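Local coordinates for protein CdnC (Chryseobacterium gregarium DSM 19109, PDB 7MGV) that probably uses ATP to close omega-ester macrocycles in a multicore precursor peptide, acting as an ATP-grasp ligase of graspetide biosynthesis, at residues 302-305 and 306-310; 277-280 and 281-284. One frame throughout, in Å; residues are numbered along the deposited sequence.

Contact 1 of 2, residues 302-305 and 306-310; sequences MIVS and PEDEY. With ADP (adenosine-5'-diphosphate), chain F.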
loop_
_atom_site.group_PDB
_atom_site.type_symbol
_atom_site.label_atom_id
_atom_site.label_comp_id
_atom_site.label_asym_id
_atom_site.label_seq_id
_atom_site.Cartn_x
_atom_site.Cartn_y
_atom_site.Cartn_z
ATOM N N MET A 302 -11.036 -5.875 21.280
ATOM C CA MET A 302 -10.676 -6.953 22.187
ATOM C C MET A 302 -11.933 -7.640 22.700
ATOM O O MET A 302 -13.021 -7.062 22.727
ATOM C CB MET A 302 -9.830 -6.449 23.368
ATOM C CG MET A 302 -8.486 -5.856 22.971
ATOM S SD MET A 302 -7.340 -5.723 24.357
ATOM C CE MET A 302 -6.715 -7.399 24.448
ATOM N N ILE A 303 -11.761 -8.891 23.117
ATOM C CA ILE A 303 -12.827 -9.670 23.737
ATOM C C ILE A 303 -12.311 -10.222 25.058
ATOM O O ILE A 303 -11.224 -10.807 25.106
ATOM C CB ILE A 303 -13.312 -10.816 22.825
ATOM C CG1 ILE A 303 -13.873 -10.263 21.516
ATOM C CG2 ILE A 303 -14.362 -11.656 23.539
ATOM C CD1 ILE A 303 -14.269 -11.335 20.521
ATOM N N VAL A 304 -13.079 -10.030 26.125
ATOM C CA VAL A 304 -12.762 -10.602 27.427
ATOM C C VAL A 304 -13.664 -11.808 27.634
ATOM O O VAL A 304 -14.894 -11.675 27.681
ATOM C CB VAL A 304 -12.935 -9.575 28.554
ATOM C CG1 VAL A 304 -12.479 -10.169 29.882
ATOM C CG2 VAL A 304 -12.154 -8.312 28.240
ATOM N N SER A 305 -13.046 -12.984 27.750
ATOM C CA SER A 305 -13.755 -14.246 27.870
ATOM C C SER A 305 -14.340 -14.394 29.274
ATOM O O SER A 305 -14.061 -13.583 30.160
ATOM C CB SER A 305 -12.807 -15.400 27.545
ATOM O OG SER A 305 -12.018 -15.737 28.672
ATOM N N PRO A 306 -15.178 -15.414 29.503
ATOM C CA PRO A 306 -15.658 -15.656 30.874
ATOM C C PRO A 306 -14.544 -15.903 31.875
ATOM O O PRO A 306 -14.705 -15.582 33.060
ATOM C CB PRO A 306 -16.558 -16.890 30.715
ATOM C CG PRO A 306 -17.037 -16.816 29.314
ATOM C CD PRO A 306 -15.892 -16.252 28.521
ATOM N N GLU A 307 -13.414 -16.458 31.438
ATOM C CA GLU A 307 -12.263 -16.654 32.309
ATOM C C GLU A 307 -11.434 -15.387 32.484
ATOM O O GLU A 307 -10.314 -15.463 33.001
ATOM C CB GLU A 307 -11.382 -17.786 31.772
ATOM C CG GLU A 307 -12.078 -19.138 31.703
ATOM C CD GLU A 307 -12.832 -19.346 30.402
ATOM O OE1 GLU A 307 -13.003 -18.368 29.645
ATOM O OE2 GLU A 307 -13.257 -20.491 30.138
ATOM N N ASP A 308 -11.960 -14.239 32.052
ATOM C CA ASP A 308 -11.356 -12.927 32.290
ATOM C C ASP A 308 -9.970 -12.799 31.661
ATOM O O ASP A 308 -9.108 -12.085 32.179
ATOM C CB ASP A 308 -11.294 -12.607 33.786
ATOM C CG ASP A 308 -12.591 -12.016 34.309
ATOM O OD1 ASP A 308 -13.009 -10.949 33.809
ATOM O OD2 ASP A 308 -13.197 -12.620 35.219
ATOM N N GLU A 309 -9.738 -13.478 30.542
ATOM C CA GLU A 309 -8.523 -13.278 29.766
ATOM C C GLU A 309 -8.830 -12.392 28.567
ATOM O O GLU A 309 -9.915 -12.468 27.982
ATOM C CB GLU A 309 -7.919 -14.607 29.304
ATOM C CG GLU A 309 -8.918 -15.723 29.080
ATOM C CD GLU A 309 -8.247 -17.069 28.887
ATOM O OE1 GLU A 309 -8.966 -18.079 28.732
ATOM O OE2 GLU A 309 -6.998 -17.116 28.892
ATOM N N TYR A 310 -7.870 -11.546 28.209
ATOM C CA TYR A 310 -8.055 -10.525 27.189
ATOM C C TYR A 310 -7.526 -11.040 25.856
ATOM O O TYR A 310 -6.366 -11.456 25.762
ATOM C CB TYR A 310 -7.347 -9.231 27.592
ATOM C CG TYR A 310 -8.033 -8.488 28.720
ATOM C CD1 TYR A 310 -8.080 -9.019 30.004
ATOM C CD2 TYR A 310 -8.637 -7.257 28.500
ATOM C CE1 TYR A 310 -8.709 -8.346 31.034
ATOM C CE2 TYR A 310 -9.266 -6.576 29.526
ATOM C CZ TYR A 310 -9.300 -7.125 30.790
ATOM O OH TYR A 310 -9.927 -6.449 31.810
HETATM P PB ADP F . -19.626 -5.275 12.789
HETATM O O1B ADP F . -18.154 -5.342 13.124
HETATM O O2B ADP F . -19.940 -4.468 11.553
HETATM O O3B ADP F . -20.521 -5.008 13.976
HETATM P PA ADP F . -18.810 -7.780 11.895
HETATM O O1A ADP F . -17.816 -7.028 11.041
HETATM O O2A ADP F . -19.424 -9.072 11.413
HETATM O O3A ADP F . -19.981 -6.790 12.378
HETATM O "O5'" ADP F . -18.121 -8.048 13.320
HETATM C "C5'" ADP F . -17.450 -9.266 13.599
HETATM C "C4'" ADP F . -17.886 -9.700 14.990
HETATM O "O4'" ADP F . -17.408 -11.017 15.257
HETATM C "C3'" ADP F . -17.348 -8.776 16.070
HETATM O "O3'" ADP F . -18.436 -8.142 16.748
HETATM C "C2'" ADP F . -16.598 -9.669 17.035
HETATM O "O2'" ADP F . -17.060 -9.451 18.370
HETATM C "C1'" ADP F . -16.905 -11.088 16.588
HETATM N N9 ADP F . -15.670 -11.901 16.599
HETATM C C8 ADP F . -14.566 -11.675 15.861
HETATM N N7 ADP F . -13.613 -12.608 16.114
HETATM C C5 ADP F . -14.114 -13.452 17.037
HETATM C C6 ADP F . -13.638 -14.659 17.748
HETATM N N6 ADP F . -12.402 -15.162 17.519
HETATM N N1 ADP F . -14.481 -15.236 18.634
HETATM C C2 ADP F . -15.713 -14.746 18.872
HETATM N N3 ADP F . -16.211 -13.657 18.263
HETATM C C4 ADP F . -15.469 -12.979 17.355
#
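V304 and Y310 lie side by side and point the same way, with V304 CG2 over one face of the Y310 ring: it stands 3.8 Å from the ring centroid and 22° off the normal, which meets the geometry of a CH-pi contact. The methyl sits toward the rim, nearest to CE2 of Y310 at 3.6 Å. M302 comes in at about a right angle to Y310, its chain bent at chi3 (81°), and sets CE at the ring edge, 3.7 Å from CB of Y310. On the backbone, S305 N donates to E309 O at 3.2 Å, and D308 N closes a type I turn on S305 O at 2.9 Å. S305 OG, held between its own N and C by chi1 of 82°, gives a hydrogen bond to the anti lone pair of E307 OE1 at 3.0 Å. With an alanine here OG is gone, and the E307 carboxylate is likely to lose this tether and turn more freely. D308 OD1 reaches K233 in a salt bridge. On the other side of the strand, I303 CD1 lies 3.8 Å from C4 of ADP, so this antiparallel beta hairpin begins in a strand lining the nucleotide pocket of the ATP-grasp fold.

Contact 2 of 2, residues 277-280 and 281-284; sequences ELPQ and DIEF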
loop_
_atom_site.group_PDB
_atom_site.type_symbol
_atom_site.label_atom_id
_atom_site.label_comp_id
_atom_site.label_asym_id
_atom_site.label_seq_id
_atom_site.Cartn_x
_atom_site.Cartn_y
_atom_site.Cartn_z
ATOM N N GLU A 277 -11.600 1.198 32.358
ATOM C CA GLU A 277 -10.163 1.297 32.563
ATOM C C GLU A 277 -9.538 -0.079 32.396
ATOM O O GLU A 277 -10.046 -1.067 32.939
ATOM C CB GLU A 277 -9.849 1.879 33.943
ATOM C CG GLU A 277 -10.347 3.304 34.117
ATOM C CD GLU A 277 -10.350 3.752 35.562
ATOM O OE1 GLU A 277 -9.684 3.093 36.387
ATOM O OE2 GLU A 277 -11.022 4.758 35.873
ATOM N N LEU A 278 -8.446 -0.139 31.647
ATOM C CA LEU A 278 -7.771 -1.388 31.339
ATOM C C LEU A 278 -6.807 -1.775 32.453
ATOM O O LEU A 278 -6.273 -0.908 33.152
ATOM C CB LEU A 278 -6.992 -1.267 30.031
ATOM C CG LEU A 278 -7.746 -0.827 28.778
ATOM C CD1 LEU A 278 -6.770 -0.334 27.726
ATOM C CD2 LEU A 278 -8.592 -1.965 28.233
ATOM N N PRO A 279 -6.581 -3.073 32.640
ATOM C CA PRO A 279 -5.435 -3.504 33.448
ATOM C C PRO A 279 -4.149 -2.938 32.865
ATOM O O PRO A 279 -3.994 -2.829 31.647
ATOM C CB PRO A 279 -5.485 -5.032 33.350
ATOM C CG PRO A 279 -6.919 -5.341 33.049
ATOM C CD PRO A 279 -7.410 -4.208 32.197
ATOM N N GLN A 280 -3.222 -2.565 33.752
ATOM C CA GLN A 280 -2.044 -1.820 33.316
ATOM C C GLN A 280 -1.179 -2.625 32.354
ATOM O O GLN A 280 -0.508 -2.043 31.493
ATOM C CB GLN A 280 -1.230 -1.367 34.527
ATOM C CG GLN A 280 -1.530 0.064 34.952
ATOM C CD GLN A 280 -1.364 0.284 36.442
ATOM O OE1 GLN A 280 -0.872 -0.586 37.160
ATOM N NE2 GLN A 280 -1.781 1.453 36.916
ATOM N N ASP A 281 -1.183 -3.955 32.470
ATOM C CA ASP A 281 -0.431 -4.772 31.521
ATOM C C ASP A 281 -1.040 -4.697 30.125
ATOM O O ASP A 281 -0.313 -4.589 29.127
ATOM C CB ASP A 281 -0.368 -6.222 32.008
ATOM C CG ASP A 281 -1.715 -6.741 32.476
ATOM O OD1 ASP A 281 -2.429 -5.998 33.180
ATOM O OD2 ASP A 281 -2.059 -7.895 32.142
ATOM N N ILE A 282 -2.372 -4.744 30.037
ATOM C CA ILE A 282 -3.041 -4.645 28.742
ATOM C C ILE A 282 -2.741 -3.303 28.087
ATOM O O ILE A 282 -2.446 -3.230 26.889
ATOM C CB ILE A 282 -4.555 -4.867 28.908
ATOM C CG1 ILE A 282 -4.829 -6.223 29.564
ATOM C CG2 ILE A 282 -5.260 -4.766 27.566
ATOM C CD1 ILE A 282 -4.278 -7.405 28.791
ATOM N N GLU A 283 -2.807 -2.219 28.864
ATOM C CA GLU A 283 -2.525 -0.894 28.319
ATOM C C GLU A 283 -1.063 -0.769 27.907
ATOM O O GLU A 283 -0.748 -0.155 26.876
ATOM C CB GLU A 283 -2.897 0.172 29.350
ATOM C CG GLU A 283 -2.489 1.586 28.983
ATOM C CD GLU A 283 -3.210 2.623 29.819
ATOM O OE1 GLU A 283 -3.071 3.829 29.527
ATOM O OE2 GLU A 283 -3.918 2.231 30.771
ATOM N N PHE A 284 -0.157 -1.343 28.703
ATOM C CA PHE A 284 1.254 -1.383 28.336
ATOM C C PHE A 284 1.445 -2.062 26.986
ATOM O O PHE A 284 2.172 -1.562 26.118
ATOM C CB PHE A 284 2.047 -2.107 29.427
ATOM C CG PHE A 284 3.521 -2.210 29.150
ATOM C CD1 PHE A 284 4.385 -1.206 29.551
ATOM C CD2 PHE A 284 4.045 -3.319 28.503
ATOM C CE1 PHE A 284 5.743 -1.298 29.303
ATOM C CE2 PHE A 284 5.401 -3.417 28.251
ATOM C CZ PHE A 284 6.251 -2.405 28.653
#
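I282 packs alongside P279, the residue at the N-cap position of helix 280-293, so this is the first turn of a helix together with the chain that leads into it. From CB outward, I282 can be followed atom by atom. CB stands 3.5 Å from P279 O. CG1, turned anti to the carbonyl carbon (chi1 -57°), lies 4.0 Å from CB of P279; the two side chains point the same way. The other branch, CG2, faces CD2 of L278 at a looser 4.4 Å. Beyond CG1, the tip CD1 leaves this turn and packs on Y310 of the neighbouring strand 310-316. L278 sends its second methyl, CD1, to CB of E283 at 4.2 Å; the L278 side chain also rests on V245 and A247 of strand 244-251, which ties the entry to the helix to the sheet. Two i+4 backbone bonds close the first turn: E283 N donates to P279 O at 3.1 Å, and F284 N donates to Q280 O at 2.9 Å. On the flank of the proline, D281 OD1 comes to 3.2 Å from CB of P279.

Contact 2 comes first along the chain: it starts helix 280-293, which runs on to strand 297-304, and contact 1 is the turn from that strand into 310-316. Their centres are about 13 Å apart, on the same side of the chain's centre. They also touch directly, with Y310 OH 3.4 Å from CD of P279 and M302 SD 3.9 Å from CG2 of I282. The helix thus begins against the face of the five-stranded antiparallel sheet that carries M302, V304 and Y310, while I303 on the opposite face meets ADP. Strand 297-304 therefore lies between helix and nucleotide, linking the helix start to the pocket through one layer of sheet.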